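Side-chain contacts in gluconate kinase (Lactobacillus acidophilus, PDB 3LL3), which probably phosphorylates a sugar or sugar acid such as gluconate or xylulose with ATP, as a member of the FGGY family of carbohydrate kinases: residues A[58-61]-A[62-66]; A[219-222]-A[223-226]; A[409-412]-A[413-416]; A[465-468]-A[469-473]. All blocks are in the same frame, centred on the assembly; numbering follows the deposited sequence.

Contact 1. Residues A[58-61]-A[62-66]; sequences EIIF and DLTQK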
loop_
_atom_site.group_PDB
_atom_site.type_symbol
_atom_site.label_atom_id
_atom_site.label_comp_id
_atom_site.label_asym_id
_atom_site.label_seq_id
_atom_site.Cartn_x
_atom_site.Cartn_y
_atom_site.Cartn_z
ATOM N N GLU A 58 30.915 -21.595 29.443
ATOM C CA GLU A 58 29.851 -22.424 29.957
ATOM C C GLU A 58 29.422 -23.432 28.888
ATOM O O GLU A 58 29.322 -24.629 29.147
ATOM C CB GLU A 58 28.691 -21.527 30.354
ATOM C CG GLU A 58 27.821 -22.070 31.449
ATOM C CD GLU A 58 26.750 -21.078 31.851
ATOM O OE1 GLU A 58 27.069 -19.867 31.935
ATOM O OE2 GLU A 58 25.597 -21.505 32.077
ATOM N N ILE A 59 29.194 -22.941 27.679
ATOM C CA ILE A 59 28.845 -23.801 26.560
ATOM C C ILE A 59 29.895 -24.885 26.324
ATOM O O ILE A 59 29.563 -26.069 26.253
ATOM C CB ILE A 59 28.602 -22.977 25.279
ATOM C CG1 ILE A 59 27.283 -22.213 25.407
ATOM C CG2 ILE A 59 28.569 -23.871 24.055
ATOM C CD1 ILE A 59 27.136 -21.082 24.422
ATOM N N ILE A 60 31.161 -24.492 26.227
ATOM C CA ILE A 60 32.220 -25.462 25.965
ATOM C C ILE A 60 32.313 -26.515 27.073
ATOM O O ILE A 60 32.431 -27.713 26.804
ATOM C CB ILE A 60 33.564 -24.775 25.764
ATOM C CG1 ILE A 60 33.495 -23.877 24.527
ATOM C CG2 ILE A 60 34.693 -25.817 25.659
ATOM C CD1 ILE A 60 34.719 -22.999 24.332
ATOM N N PHE A 61 32.225 -26.071 28.318
ATOM C CA PHE A 61 32.272 -27.007 29.430
ATOM C C PHE A 61 31.133 -28.035 29.346
ATOM O O PHE A 61 31.376 -29.244 29.444
ATOM C CB PHE A 61 32.247 -26.266 30.768
ATOM C CG PHE A 61 32.309 -27.172 31.964
ATOM C CD1 PHE A 61 33.454 -27.898 32.241
ATOM C CD2 PHE A 61 31.222 -27.304 32.810
ATOM C CE1 PHE A 61 33.517 -28.738 33.344
ATOM C CE2 PHE A 61 31.284 -28.137 33.914
ATOM C CZ PHE A 61 32.430 -28.853 34.177
ATOM N N ASP A 62 29.903 -27.557 29.154
ATOM C CA ASP A 62 28.743 -28.438 29.095
ATOM C C ASP A 62 28.886 -29.498 28.008
ATOM O O ASP A 62 28.526 -30.662 28.205
ATOM C CB ASP A 62 27.468 -27.633 28.865
ATOM C CG ASP A 62 27.058 -26.849 30.079
ATOM O OD1 ASP A 62 27.801 -26.886 31.083
ATOM O OD2 ASP A 62 25.992 -26.202 30.035
ATOM N N LEU A 63 29.413 -29.089 26.859
ATOM C CA LEU A 63 29.655 -30.015 25.759
ATOM C C LEU A 63 30.658 -31.108 26.141
ATOM O O LEU A 63 30.420 -32.288 25.889
ATOM C CB LEU A 63 30.129 -29.257 24.514
ATOM C CG LEU A 63 29.049 -28.403 23.838
ATOM C CD1 LEU A 63 29.615 -27.612 22.657
ATOM C CD2 LEU A 63 27.853 -29.266 23.396
ATOM N N THR A 64 31.782 -30.719 26.744
ATOM C CA THR A 64 32.806 -31.691 27.111
ATOM C C THR A 64 32.322 -32.648 28.199
ATOM O O THR A 64 32.831 -33.761 28.321
ATOM C CB THR A 64 34.098 -31.005 27.597
ATOM O OG1 THR A 64 33.835 -30.286 28.813
ATOM C CG2 THR A 64 34.624 -30.056 26.524
ATOM N N GLN A 65 31.353 -32.200 28.996
ATOM C CA GLN A 65 30.774 -33.028 30.050
ATOM C C GLN A 65 29.971 -34.177 29.451
ATOM O O GLN A 65 29.740 -35.195 30.098
ATOM C CB GLN A 65 29.861 -32.188 30.944
ATOM C CG GLN A 65 30.593 -31.231 31.860
ATOM C CD GLN A 65 31.456 -31.959 32.871
ATOM O OE1 GLN A 65 32.558 -32.413 32.554
ATOM N NE2 GLN A 65 30.955 -32.079 34.100
ATOM N N LYS A 66 29.550 -34.008 28.204
ATOM C CA LYS A 66 28.651 -34.949 27.562
ATOM C C LYS A 66 29.361 -36.171 27.005
ATOM O O LYS A 66 28.716 -37.126 26.597
ATOM C CB LYS A 66 27.866 -34.252 26.443
ATOM C CG LYS A 66 26.846 -33.258 26.954
ATOM C CD LYS A 66 25.959 -32.766 25.837
ATOM C CE LYS A 66 24.645 -32.242 26.389
ATOM N NZ LYS A 66 24.835 -31.032 27.236
#
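Phe61 O is gripped by two donors near the end of helix 49-65: Gln65 N, 3.0 Å from Phe61 O in the regular helical bond, and the hydroxyl Thr64 OG1, 2.7 Å from the same oxygen. The hydroxyl can turn back like this because OG1 sits between the backbone N and the carbonyl carbon of Thr64 (chi1 65°). Leu225 O of helix 219-225 is also within hydrogen-bonding reach of Thr64 OG1, whose one proton must be shared or serve one carbonyl at a time. The Phe61 ring is met from above by Gln65, whose chain bends at chi2 (-64°) and folds back. Gln65 CG makes a CH-pi contact, 3.9 Å from the Phe61 ring centroid, and the amide lies nearly flat against the ring, its plane 19° away, with Gln65 CD 3.5 Å from Phe61 CZ. Replacing Phe61 by an alanine would probably leave the Gln65 amide without its flat support and free to swing. Ile59 and Leu63 run side by side, Ile59 CG2 being 4.1 Å from Leu63 CD1, and pack on strands 4-11, 15-22 and 27-34. The arrangement is that of an amphipathic helix on the mixed sheet of the N-terminal actin-like domain.

Contact 2. Residues A[219-222]-A[223-226]; sequences TEYV and KKLG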
loop_
_atom_site.group_PDB
_atom_site.type_symbol
_atom_site.label_atom_id
_atom_site.label_comp_id
_atom_site.label_asym_id
_atom_site.label_seq_id
_atom_site.Cartn_x
_atom_site.Cartn_y
_atom_site.Cartn_z
ATOM N N THR A 219 46.440 -22.359 30.552
ATOM C CA THR A 219 46.127 -23.498 31.422
ATOM C C THR A 219 44.862 -23.264 32.210
ATOM O O THR A 219 44.072 -24.172 32.411
ATOM C CB THR A 219 47.216 -23.810 32.484
ATOM O OG1 THR A 219 48.500 -23.345 32.053
ATOM C CG2 THR A 219 47.263 -25.302 32.747
ATOM N N GLU A 220 44.702 -22.044 32.692
ATOM C CA GLU A 220 43.500 -21.669 33.422
ATOM C C GLU A 220 42.251 -22.154 32.702
ATOM O O GLU A 220 41.406 -22.834 33.285
ATOM C CB GLU A 220 43.436 -20.157 33.571
ATOM C CG GLU A 220 42.119 -19.633 34.098
ATOM C CD GLU A 220 42.148 -18.128 34.240
ATOM O OE1 GLU A 220 43.206 -17.538 33.933
ATOM O OE2 GLU A 220 41.126 -17.536 34.655
ATOM N N TYR A 221 42.134 -21.790 31.430
ATOM C CA TYR A 221 40.927 -22.100 30.676
ATOM C C TYR A 221 40.903 -23.532 30.170
ATOM O O TYR A 221 39.857 -24.019 29.761
ATOM C CB TYR A 221 40.721 -21.092 29.541
ATOM C CG TYR A 221 40.455 -19.715 30.067
ATOM C CD1 TYR A 221 39.271 -19.428 30.727
ATOM C CD2 TYR A 221 41.400 -18.710 29.944
ATOM C CE1 TYR A 221 39.029 -18.169 31.238
ATOM C CE2 TYR A 221 41.167 -17.450 30.446
ATOM C CZ TYR A 221 39.982 -17.183 31.094
ATOM O OH TYR A 221 39.747 -15.924 31.605
ATOM N N VAL A 222 42.043 -24.218 30.217
ATOM C CA VAL A 222 42.069 -25.636 29.863
ATOM C C VAL A 222 41.269 -26.417 30.886
ATOM O O VAL A 222 40.526 -27.354 30.556
ATOM C CB VAL A 222 43.496 -26.201 29.832
ATOM C CG1 VAL A 222 43.460 -27.723 29.851
ATOM C CG2 VAL A 222 44.235 -25.689 28.604
ATOM N N LYS A 223 41.433 -26.016 32.141
ATOM C CA LYS A 223 40.694 -26.614 33.237
ATOM C C LYS A 223 39.227 -26.205 33.160
ATOM O O LYS A 223 38.340 -27.053 33.174
ATOM C CB LYS A 223 41.291 -26.159 34.573
ATOM C CG LYS A 223 42.817 -26.159 34.589
ATOM C CD LYS A 223 43.387 -25.466 35.835
ATOM C CE LYS A 223 44.917 -25.578 35.877
ATOM N NZ LYS A 223 45.397 -27.004 35.860
ATOM N N LYS A 224 38.978 -24.900 33.074
ATOM C CA LYS A 224 37.620 -24.376 33.149
ATOM C C LYS A 224 36.734 -24.904 32.026
ATOM O O LYS A 224 35.535 -25.080 32.217
ATOM C CB LYS A 224 37.612 -22.843 33.118
ATOM C CG LYS A 224 38.203 -22.174 34.356
ATOM C CD LYS A 224 37.877 -20.690 34.391
ATOM C CE LYS A 224 38.724 -19.955 35.433
ATOM N NZ LYS A 224 38.236 -18.565 35.689
ATOM N N LEU A 225 37.324 -25.139 30.856
ATOM C CA LEU A 225 36.555 -25.556 29.691
ATOM C C LEU A 225 36.423 -27.081 29.600
ATOM O O LEU A 225 35.582 -27.602 28.869
ATOM C CB LEU A 225 37.179 -24.997 28.412
ATOM C CG LEU A 225 37.335 -23.482 28.294
ATOM C CD1 LEU A 225 37.543 -23.114 26.842
ATOM C CD2 LEU A 225 36.131 -22.733 28.863
ATOM N N GLY A 226 37.258 -27.798 30.339
ATOM C CA GLY A 226 37.148 -29.240 30.380
ATOM C C GLY A 226 37.872 -29.887 29.224
ATOM O O GLY A 226 37.499 -30.974 28.776
#
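The Tyr221 ring carries the carboxylate carbon of its neighbour Glu220 over one face, Glu220 CD lying 3.9 Å above the Tyr221 ring plane and shifted toward the rim, while the aliphatic part of Lys224 approaches obliquely, its CD 4.1 Å from Tyr221 CD1. Phe53 of helix 49-65 forms an edge-to-face pair with the same ring, and Tyr221 OH bonds to Arg164. All this belongs to the short helix 219-225, which closes in a Schellman motif with Gly226 at a positive phi of 84°, where a CB would collide with Leu225 O. Gly226 N makes weak bonds to Val222 O and Lys223 O. On the outer side Glu220 and Lys224, one turn apart, form a salt bridge. Glu220 CG stands anti to the backbone N (chi1 170°) and both chains run extended, which brings Lys224 NZ to 3.2 Å from Glu220 OE2 in a weak bond. Lys224 CE rests 3.7 Å from Glu220 CG. Leu225 faces inward instead, onto Gln57, Ile60 and Leu165. Lys223 folds over the first turn, its CG 3.2 Å from Thr219 O and its CE 3.9 Å from Thr219 CG2.

Contact 3. Residues A[409-412]-A[413-416]; sequences VRQL and CANI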
loop_
_atom_site.group_PDB
_atom_site.type_symbol
_atom_site.label_atom_id
_atom_site.label_comp_id
_atom_site.label_asym_id
_atom_site.label_seq_id
_atom_site.Cartn_x
_atom_site.Cartn_y
_atom_site.Cartn_z
ATOM N N VAL A 409 6.484 -22.008 0.087
ATOM C CA VAL A 409 7.473 -20.927 -0.026
ATOM C C VAL A 409 8.705 -21.381 -0.813
ATOM O O VAL A 409 9.242 -20.636 -1.614
ATOM C CB VAL A 409 7.855 -20.359 1.347
ATOM C CG1 VAL A 409 9.027 -19.338 1.245
ATOM C CG2 VAL A 409 6.629 -19.699 1.977
ATOM N N ARG A 410 9.133 -22.617 -0.607
ATOM C CA ARG A 410 10.265 -23.134 -1.366
ATOM C C ARG A 410 9.979 -23.067 -2.852
ATOM O O ARG A 410 10.809 -22.601 -3.634
ATOM C CB ARG A 410 10.594 -24.563 -0.928
ATOM C CG ARG A 410 11.206 -24.619 0.458
ATOM C CD ARG A 410 11.189 -26.016 1.033
ATOM N NE ARG A 410 11.864 -26.055 2.327
ATOM C CZ ARG A 410 12.127 -27.175 2.993
ATOM N NH1 ARG A 410 11.751 -28.349 2.484
ATOM N NH2 ARG A 410 12.760 -27.130 4.159
ATOM N N GLN A 411 8.787 -23.515 -3.241
ATOM C CA GLN A 411 8.422 -23.542 -4.649
ATOM C C GLN A 411 8.245 -22.147 -5.212
ATOM O O GLN A 411 8.593 -21.860 -6.370
ATOM C CB GLN A 411 7.130 -24.360 -4.860
ATOM C CG GLN A 411 6.784 -24.539 -6.325
ATOM C CD GLN A 411 7.838 -25.354 -7.061
ATOM O OE1 GLN A 411 8.330 -24.954 -8.119
ATOM N NE2 GLN A 411 8.205 -26.490 -6.489
ATOM N N LEU A 412 7.677 -21.274 -4.389
ATOM C CA LEU A 412 7.495 -19.885 -4.791
ATOM C C LEU A 412 8.854 -19.233 -5.085
ATOM O O LEU A 412 9.011 -18.482 -6.055
ATOM C CB LEU A 412 6.774 -19.127 -3.678
ATOM C CG LEU A 412 5.626 -18.265 -4.155
ATOM C CD1 LEU A 412 4.799 -17.772 -2.993
ATOM C CD2 LEU A 412 6.212 -17.111 -4.910
ATOM N N CYS A 413 9.843 -19.528 -4.248
ATOM C CA CYS A 413 11.200 -19.001 -4.481
ATOM C C CYS A 413 11.728 -19.506 -5.807
ATOM O O CYS A 413 12.278 -18.748 -6.599
ATOM C CB CYS A 413 12.159 -19.438 -3.370
ATOM S SG CYS A 413 11.945 -18.539 -1.811
ATOM N N ALA A 414 11.573 -20.806 -6.033
ATOM C CA ALA A 414 11.980 -21.416 -7.296
ATOM C C ALA A 414 11.318 -20.708 -8.481
ATOM O O ALA A 414 11.973 -20.407 -9.479
ATOM C CB ALA A 414 11.608 -22.897 -7.303
ATOM N N ASN A 415 10.010 -20.478 -8.370
ATOM C CA ASN A 415 9.252 -19.828 -9.432
ATOM C C ASN A 415 9.636 -18.357 -9.698
ATOM O O ASN A 415 9.651 -17.918 -10.851
ATOM C CB ASN A 415 7.757 -19.946 -9.141
ATOM C CG ASN A 415 7.270 -21.389 -9.180
ATOM O OD1 ASN A 415 7.989 -22.278 -9.632
ATOM N ND2 ASN A 415 6.054 -21.623 -8.703
ATOM N N ILE A 416 9.931 -17.612 -8.628
ATOM C CA ILE A 416 10.358 -16.217 -8.741
ATOM C C ILE A 416 11.815 -16.080 -9.185
ATOM O O ILE A 416 12.111 -15.314 -10.106
ATOM C CB ILE A 416 10.117 -15.453 -7.426
ATOM C CG1 ILE A 416 8.613 -15.205 -7.250
ATOM C CG2 ILE A 416 10.901 -14.144 -7.400
ATOM C CD1 ILE A 416 8.244 -14.665 -5.885
#
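Four successive i-to-i+4 bonds, from Cys413 N to Val409 O through to Ile416 N to Leu412 O, make regular alpha-helix of the two segments. Helix 407-417 is the crossover of the beta-alpha-beta unit that links strands 396-400 and 421-424 in the C-terminal actin-like domain, and the side chain of Val409 comes within about 5 Å of the bound ATP. Cys413 and Ala414 turn onto Ile421 of the second strand. Leu412 and Ile416 meet methyl against methyl on the side facing helix 365-388; Leu412 CD2 is modelled 3.3 Å from Ile416 CD1, tighter than usual for carbons, and since Leu412 chi1 is poorly staggered at -133° the exact fit is doubtful. Asn415 has its CG beside the backbone N (chi1 -65°), which lays Asn415 CG 3.1 Å from Gln411 O. That amide is held at both ends from outside: OD1 accepts from Asn464 N, and ND2 donates to Glu467 OE1. With an alanine at Asn415, Asn464 N and the Glu467 carboxylate would probably each lose this partner. Val409 CG1 touches Cys413 SG at 4.3 Å.

Contact 4. Residues A[465-468]-A[469-473]; sequences PKEA and ATYQK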
loop_
_atom_site.group_PDB
_atom_site.type_symbol
_atom_site.label_atom_id
_atom_site.label_comp_id
_atom_site.label_asym_id
_atom_site.label_seq_id
_atom_site.Cartn_x
_atom_site.Cartn_y
_atom_site.Cartn_z
ATOM N N PRO A 465 7.243 -23.769 -14.915
ATOM C CA PRO A 465 7.337 -22.868 -16.075
ATOM C C PRO A 465 6.174 -21.879 -16.172
ATOM O O PRO A 465 6.387 -20.708 -16.513
ATOM C CB PRO A 465 7.276 -23.828 -17.270
ATOM C CG PRO A 465 7.732 -25.134 -16.732
ATOM C CD PRO A 465 7.272 -25.188 -15.306
ATOM N N LYS A 466 4.962 -22.360 -15.900
ATOM C CA LYS A 466 3.773 -21.523 -15.981
ATOM C C LYS A 466 3.828 -20.374 -14.965
ATOM O O LYS A 466 3.785 -19.213 -15.347
ATOM C CB LYS A 466 2.521 -22.379 -15.788
ATOM C CG LYS A 466 1.312 -21.863 -16.520
ATOM C CD LYS A 466 0.190 -22.885 -16.498
ATOM C CE LYS A 466 -0.936 -22.472 -17.439
ATOM N NZ LYS A 466 -0.431 -22.237 -18.829
ATOM N N GLU A 467 3.948 -20.697 -13.677
ATOM C CA GLU A 467 4.108 -19.671 -12.639
ATOM C C GLU A 467 5.361 -18.812 -12.829
ATOM O O GLU A 467 5.332 -17.599 -12.597
ATOM C CB GLU A 467 4.124 -20.287 -11.243
ATOM C CG GLU A 467 2.794 -20.821 -10.776
ATOM C CD GLU A 467 2.646 -20.742 -9.266
ATOM O OE1 GLU A 467 3.591 -20.267 -8.586
ATOM O OE2 GLU A 467 1.580 -21.148 -8.748
ATOM N N ALA A 468 6.463 -19.432 -13.239
ATOM C CA ALA A 468 7.685 -18.677 -13.467
ATOM C C ALA A 468 7.432 -17.546 -14.455
ATOM O O ALA A 468 7.914 -16.420 -14.271
ATOM C CB ALA A 468 8.814 -19.586 -13.954
ATOM N N ALA A 469 6.666 -17.842 -15.499
ATOM C CA ALA A 469 6.300 -16.828 -16.482
ATOM C C ALA A 469 5.444 -15.721 -15.867
ATOM O O ALA A 469 5.629 -14.530 -16.169
ATOM C CB ALA A 469 5.579 -17.460 -17.671
ATOM N N THR A 470 4.495 -16.115 -15.021
ATOM C CA THR A 470 3.637 -15.127 -14.374
ATOM C C THR A 470 4.514 -14.151 -13.563
ATOM O O THR A 470 4.386 -12.926 -13.665
ATOM C CB THR A 470 2.645 -15.811 -13.430
ATOM O OG1 THR A 470 1.796 -16.704 -14.178
ATOM C CG2 THR A 470 1.806 -14.769 -12.713
ATOM N N TYR A 471 5.418 -14.713 -12.770
ATOM C CA TYR A 471 6.268 -13.906 -11.916
ATOM C C TYR A 471 7.242 -13.075 -12.726
ATOM O O TYR A 471 7.591 -11.967 -12.345
ATOM C CB TYR A 471 6.980 -14.778 -10.873
ATOM C CG TYR A 471 6.015 -15.225 -9.806
ATOM C CD1 TYR A 471 5.349 -14.286 -9.017
ATOM C CD2 TYR A 471 5.724 -16.567 -9.620
ATOM C CE1 TYR A 471 4.443 -14.678 -8.055
ATOM C CE2 TYR A 471 4.814 -16.971 -8.668
ATOM C CZ TYR A 471 4.180 -16.028 -7.888
ATOM O OH TYR A 471 3.279 -16.447 -6.944
ATOM N N GLN A 472 7.674 -13.614 -13.854
ATOM C CA GLN A 472 8.600 -12.897 -14.717
ATOM C C GLN A 472 7.948 -11.645 -15.285
ATOM O O GLN A 472 8.612 -10.621 -15.502
ATOM C CB GLN A 472 9.076 -13.814 -15.841
ATOM C CG GLN A 472 10.286 -13.315 -16.588
ATOM C CD GLN A 472 11.066 -14.452 -17.238
ATOM O OE1 GLN A 472 10.898 -15.626 -16.881
ATOM N NE2 GLN A 472 11.926 -14.108 -18.194
ATOM N N LYS A 473 6.641 -11.725 -15.530
ATOM C CA LYS A 473 5.910 -10.574 -16.008
ATOM C C LYS A 473 5.573 -9.615 -14.863
ATOM O O LYS A 473 5.510 -8.401 -15.055
ATOM C CB LYS A 473 4.649 -10.998 -16.782
ATOM C CG LYS A 473 3.744 -9.828 -17.130
ATOM C CD LYS A 473 2.640 -10.202 -18.122
ATOM C CE LYS A 473 2.008 -8.951 -18.737
ATOM N NZ LYS A 473 1.136 -9.292 -19.890
#
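Glu467 and Tyr471, one turn apart, lie side by side and point the same way, with carboxylate and ring planes 66° apart. Both have CG anti to the carbonyl carbon (chi1 -71° and -73°), which sends the two chains off the helix in the same direction. The acid does not stack on the ring: Glu467 OE1 meets it at the edge and in its plane, 3.5 Å from Tyr471 CE2. Outside bonds hold both polar ends. Glu467 OE1 takes a hydrogen bond from Asn415, while Tyr471 OH bonds to Glu374, with a weak bond to Arg370. Nearer the backbone the ring sits close to the turn below it, Tyr471 CD2 lying 3.2 Å from Glu467 O. Glu467 O also accepts the helical bond from Tyr471 N, 2.9 Å away. This is the first part of the long helix 465-485, which follows strand 457-461 at one end of the mixed seven-stranded sheet and packs on helix 407-417, Tyr471 resting on Leu412, Asn415 and Ile416. Ala468 touches Asn418. The CB of Thr470 packs 3.3 Å from Glu467 O, and Gln472 has its CB 3.3 Å from Ala468 O.

Overall arrangement
Contacts 1 and 2 sit on one side of the chain's centre and touch through Thr64 and Leu225, so helices 49-65 and 219-225 pack as neighbours in the N-terminal half. Contacts 3 and 4 form a second pair on helices 407-417 and 465-485; the centres in each pair are about 11 Å apart, whereas the centres of contacts 1 and 4 are about 50 Å apart. Contact 3 is the buried one and the nearest to the ATP, mostly apolar, with Arg410 and Asn415 bonded to residues outside it. The other three are partly buried, with one flank inward and one outward. Contact 2 carries a surface salt bridge, contact 1 an amide over a ring, contact 4 a carboxylate at a ring edge.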